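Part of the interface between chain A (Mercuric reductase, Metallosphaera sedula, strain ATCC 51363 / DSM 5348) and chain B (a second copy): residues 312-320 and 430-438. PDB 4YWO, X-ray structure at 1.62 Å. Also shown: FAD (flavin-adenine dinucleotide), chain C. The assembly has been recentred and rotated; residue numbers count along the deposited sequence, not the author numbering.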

# COMPACT_ATOMS: atom_id res chain seq x y z
N MET A 312 11.26 5.24 -18.26
CA MET A 312 11.99 4.00 -18.19
C MET A 312 11.53 3.24 -16.94
O MET A 312 12.01 3.49 -15.81
N LEU A 313 10.64 2.31 -17.16
CA LEU A 313 10.02 1.57 -16.08
C LEU A 313 9.81 0.14 -16.51
O LEU A 313 9.28 -0.08 -17.65
N GLU A 314 9.99 -0.82 -15.62
CA GLU A 314 9.80 -2.20 -15.95
C GLU A 314 8.38 -2.53 -16.34
O GLU A 314 8.12 -3.25 -17.32
N ALA A 315 7.37 -2.05 -15.57
CA ALA A 315 6.03 -2.45 -15.85
C ALA A 315 5.54 -1.87 -17.18
O ALA A 315 4.73 -2.49 -17.90
N LEU A 316 6.00 -0.66 -17.49
CA LEU A 316 5.65 0.00 -18.79
C LEU A 316 6.38 -0.75 -19.96
O LEU A 316 5.72 -1.02 -20.98
N ALA A 317 7.62 -1.15 -19.72
CA ALA A 317 8.34 -1.89 -20.81
C ALA A 317 7.59 -3.20 -21.12
O ALA A 317 7.32 -3.50 -22.29
N GLY A 318 7.13 -3.93 -20.08
CA GLY A 318 6.37 -5.13 -20.24
C GLY A 318 5.09 -4.87 -21.02
O GLY A 318 4.77 -5.57 -21.99
N ARG A 319 4.29 -3.95 -20.56
CA ARG A 319 3.03 -3.57 -21.21
C ARG A 319 3.24 -3.20 -22.67
O ARG A 319 2.46 -3.73 -23.54
N GLN A 320 4.25 -2.35 -22.98
CA GLN A 320 4.58 -1.98 -24.38
C GLN A 320 5.00 -3.21 -25.17
O GLN A 320 4.58 -3.31 -26.37
N LEU B 430 -7.97 -4.65 -14.54
CA LEU B 430 -6.73 -4.69 -13.76
C LEU B 430 -5.52 -4.98 -14.61
O LEU B 430 -4.45 -4.41 -14.44
N ILE B 431 -5.63 -5.96 -15.51
CA ILE B 431 -4.55 -6.24 -16.42
C ILE B 431 -4.08 -5.03 -17.22
O ILE B 431 -2.85 -4.84 -17.43
N ASP B 432 -5.07 -4.20 -17.61
CA ASP B 432 -4.79 -2.99 -18.40
C ASP B 432 -4.20 -1.81 -17.61
O ASP B 432 -3.78 -0.81 -18.20
N THR B 433 -4.16 -1.91 -16.31
CA THR B 433 -3.63 -0.86 -15.41
C THR B 433 -2.20 -1.20 -15.06
O THR B 433 -1.96 -2.23 -14.41
N VAL B 434 -1.28 -0.37 -15.59
CA VAL B 434 0.15 -0.54 -15.29
C VAL B 434 0.37 -0.24 -13.79
O VAL B 434 -0.01 0.84 -13.30
N HIS B 435 0.88 -1.24 -13.06
CA HIS B 435 1.26 -1.06 -11.65
C HIS B 435 2.73 -0.62 -11.55
O HIS B 435 3.35 -0.27 -12.57
N MET B 436 3.25 -0.48 -10.35
CA MET B 436 4.66 -0.17 -10.14
C MET B 436 5.39 -1.45 -9.78
O MET B 436 4.97 -2.20 -8.86
N PHE B 437 6.48 -1.71 -10.49
CA PHE B 437 7.36 -2.84 -10.11
C PHE B 437 8.55 -2.33 -9.33
O PHE B 437 9.12 -1.25 -9.74
N PRO B 438 9.01 -2.97 -8.23
CA PRO B 438 8.39 -4.15 -7.59
C PRO B 438 7.66 -3.62 -6.35
O PRO B 438 8.30 -2.98 -5.44

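What holds the charged end of this contact together? Arg A319 points toward chain B from the helix that begins at Glu A314, and it has the largest area covered by the partner stretch. Its chi1 is t, chi2 p and chi3 t, a course that carries the guanidinium out to Asp B432, where NH2 lies 2.9 Å from OD1 in a salt bridge. The CA-to-CB bond of Asp B432 points away from chain A, but with chi1 m the carboxylate end comes nearer and meets the arginine. The backbone oxygen of Ile B431 sits over one face of the guanidinium, 4.1 Å from O to Arg A319 CZ.

Where do the apolar side chains meet? Val B434, chi1 t, points toward the helix and is buried. Its CG1 lies 3.6 Å from CB of Ala A315, while its CG2 approaches CG of Arg A319 at 4.0 Å, so the valine packs against both the small alanine and the aliphatic start of the arginine. The alanine also touches the chain B backbone, with Ala A315 CB 3.2 Å from His B435 O. A second apolar contact joins Leu A313 and Met B436, with CD2 of the leucine 3.8 Å from CE of the methionine. Met B436 starts away from chain A, yet its t, p, t rotamer brings the methyl end back, and Leu A313 (m, t) likewise starts sideways and ends nearer.

How does Glu A314 meet the aromatic ring? Both Glu A314 and Phe B437 point across the contact, each with chi1 t. The glutamate then bends at chi2, m, so that its CD lies over one face of the Phe B437 ring, and OE1 comes within 3.2 Å of Phe B437 CB. His B435, by contrast, points away; its ND1 donates to Thr B433 O at 2.9 Å, a bond within chain B's own loop.

With no direct hydrogen bond between the stretches, what links their backbones? The flavin and a water do. Glu A314 N donates to FAD O2 at 2.9 Å, and FAD N3 donates to Phe B437 O at 2.8 Å, so the pyrimidine edge of the flavin is held by both chains. Water 1 accepts from Ala A315 N at 3.1 Å and from Phe B437 N at 2.9 Å, and donates to FAD O2 at 2.6 Å, tying both chains and the cofactor together at one point.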

# COMPACT_ATOMS: atom_id res chain seq x y z
CB MET A 312 13.50 4.23 -18.31
CG MET A 312 13.77 4.81 -19.72
SD MET A 312 15.51 5.01 -19.96
CE MET A 312 15.66 5.77 -21.61
CB LEU A 313 8.67 2.18 -15.79
CG LEU A 313 8.66 3.62 -15.23
CD1 LEU A 313 7.30 4.28 -15.44
CD2 LEU A 313 8.92 3.56 -13.72
CB GLU A 314 10.32 -3.07 -14.81
CG GLU A 314 10.31 -4.53 -15.14
CD GLU A 314 8.94 -5.23 -14.91
OE1 GLU A 314 7.94 -4.68 -14.36
OE2 GLU A 314 8.77 -6.40 -15.34
CB ALA A 315 5.10 -1.96 -14.67
CB LEU A 316 6.10 1.45 -18.79
CG LEU A 316 5.73 2.18 -20.06
CD1 LEU A 316 4.25 2.18 -20.38
CD2 LEU A 316 6.30 3.62 -20.04
CB ALA A 317 9.78 -2.15 -20.41
CB ARG A 319 2.34 -2.45 -20.53
CG ARG A 319 0.95 -2.16 -21.05
CD ARG A 319 0.06 -3.28 -20.53
NE ARG A 319 -1.23 -3.41 -21.18
CZ ARG A 319 -1.84 -4.58 -21.40
NH1 ARG A 319 -1.20 -5.75 -21.19
NH2 ARG A 319 -3.03 -4.57 -21.90
CB GLN A 320 5.59 -0.89 -24.38
CG GLN A 320 5.16 0.46 -23.83
CD GLN A 320 6.21 1.45 -23.80
OE1 GLN A 320 7.44 1.09 -23.62
NE2 GLN A 320 5.86 2.71 -23.83
CB LEU B 430 -6.85 -5.67 -12.62
CG LEU B 430 -7.38 -5.20 -11.31
CD1 LEU B 430 -6.47 -4.13 -10.70
CD2 LEU B 430 -8.76 -4.60 -11.46
CB ILE B 431 -4.93 -7.44 -17.30
CG1 ILE B 431 -5.10 -8.63 -16.36
CG2 ILE B 431 -3.84 -7.73 -18.34
CD1 ILE B 431 -5.77 -9.81 -17.01
CB ASP B 432 -6.07 -2.52 -19.08
CG ASP B 432 -6.46 -3.39 -20.26
OD1 ASP B 432 -5.62 -4.21 -20.72
OD2 ASP B 432 -7.65 -3.21 -20.72
CB THR B 433 -4.40 -0.81 -14.12
OG1 THR B 433 -5.79 -0.53 -14.44
CG2 THR B 433 -3.92 0.34 -13.24
CB VAL B 434 1.01 0.35 -16.20
CG1 VAL B 434 2.49 0.18 -15.92
CG2 VAL B 434 0.68 -0.00 -17.70
CB HIS B 435 0.94 -2.36 -10.88
CG HIS B 435 -0.52 -2.48 -10.58
ND1 HIS B 435 -1.47 -2.53 -11.59
CD2 HIS B 435 -1.20 -2.47 -9.41
CE1 HIS B 435 -2.67 -2.58 -11.04
NE2 HIS B 435 -2.54 -2.57 -9.72
CB MET B 436 4.86 0.87 -9.05
CG MET B 436 6.28 1.23 -8.89
SD MET B 436 6.86 2.26 -10.33
CE MET B 436 8.51 2.10 -10.23
CB PHE B 437 7.90 -3.53 -11.40
CG PHE B 437 8.68 -4.75 -11.09
CD1 PHE B 437 8.07 -5.97 -10.83
CD2 PHE B 437 9.98 -4.67 -11.11
CE1 PHE B 437 8.87 -7.09 -10.56
CE2 PHE B 437 10.80 -5.78 -10.87
CZ PHE B 437 10.24 -6.99 -10.60
CB PRO B 438 9.60 -5.00 -7.22
CG PRO B 438 10.70 -3.99 -7.01
CD PRO B 438 10.35 -2.71 -7.73
PA FAD C . 16.40 -3.98 -21.48
O1A FAD C . 15.90 -4.92 -20.41
O2A FAD C . 17.77 -3.35 -21.35
O5B FAD C . 16.33 -4.75 -22.90
C5B FAD C . 17.46 -4.77 -23.77
C4B FAD C . 18.00 -6.19 -23.86
O4B FAD C . 18.10 -6.58 -25.23
C3B FAD C . 19.39 -6.29 -23.24
O3B FAD C . 19.37 -7.23 -22.16
C2B FAD C . 20.31 -6.77 -24.34
O2B FAD C . 20.89 -8.03 -23.97
C1B FAD C . 19.44 -6.95 -25.58
N9A FAD C . 19.94 -6.06 -26.66
C8A FAD C . 20.18 -4.74 -26.56
N7A FAD C . 20.62 -4.23 -27.73
C5A FAD C . 20.68 -5.24 -28.62
C6A FAD C . 21.07 -5.40 -30.04
N6A FAD C . 21.50 -4.34 -30.77
N1A FAD C . 20.98 -6.63 -30.59
C2A FAD C . 20.56 -7.69 -29.88
N3A FAD C . 20.19 -7.62 -28.58
C4A FAD C . 20.23 -6.45 -27.91
N1 FAD C . 12.12 0.38 -13.21
C2 FAD C . 11.06 0.19 -12.37
O2 FAD C . 9.91 0.15 -12.86
N3 FAD C . 11.21 0.06 -11.04
C4 FAD C . 12.41 0.11 -10.45
O4 FAD C . 12.51 -0.02 -9.21
C4X FAD C . 13.61 0.30 -11.29
N5 FAD C . 14.85 0.36 -10.77
C5X FAD C . 15.93 0.54 -11.57
C6 FAD C . 17.20 0.59 -11.01
C7 FAD C . 18.32 0.78 -11.82
C7M FAD C . 19.69 0.83 -11.21
C8 FAD C . 18.15 0.92 -13.29
C8M FAD C . 19.36 1.12 -14.17
C9 FAD C . 16.88 0.87 -13.85
C9A FAD C . 15.77 0.68 -13.04
N10 FAD C . 14.48 0.63 -13.61
C10 FAD C . 13.38 0.44 -12.75
C1' FAD C . 14.29 0.77 -15.05
C2' FAD C . 14.03 -0.60 -15.67
O2' FAD C . 15.07 -1.51 -15.26
C3' FAD C . 14.00 -0.52 -17.19
O3' FAD C . 13.09 0.50 -17.59
C4' FAD C . 13.59 -1.86 -17.80
O4' FAD C . 14.60 -2.83 -17.55
C5' FAD C . 13.36 -1.72 -19.30
O5' FAD C . 13.52 -3.00 -19.92
P FAD C . 13.74 -3.11 -21.51
O1P FAD C . 13.50 -4.55 -21.91
O2P FAD C . 12.97 -2.00 -22.17
O3P FAD C . 15.31 -2.81 -21.66
O HOH W 1 7.35 -0.41 -12.97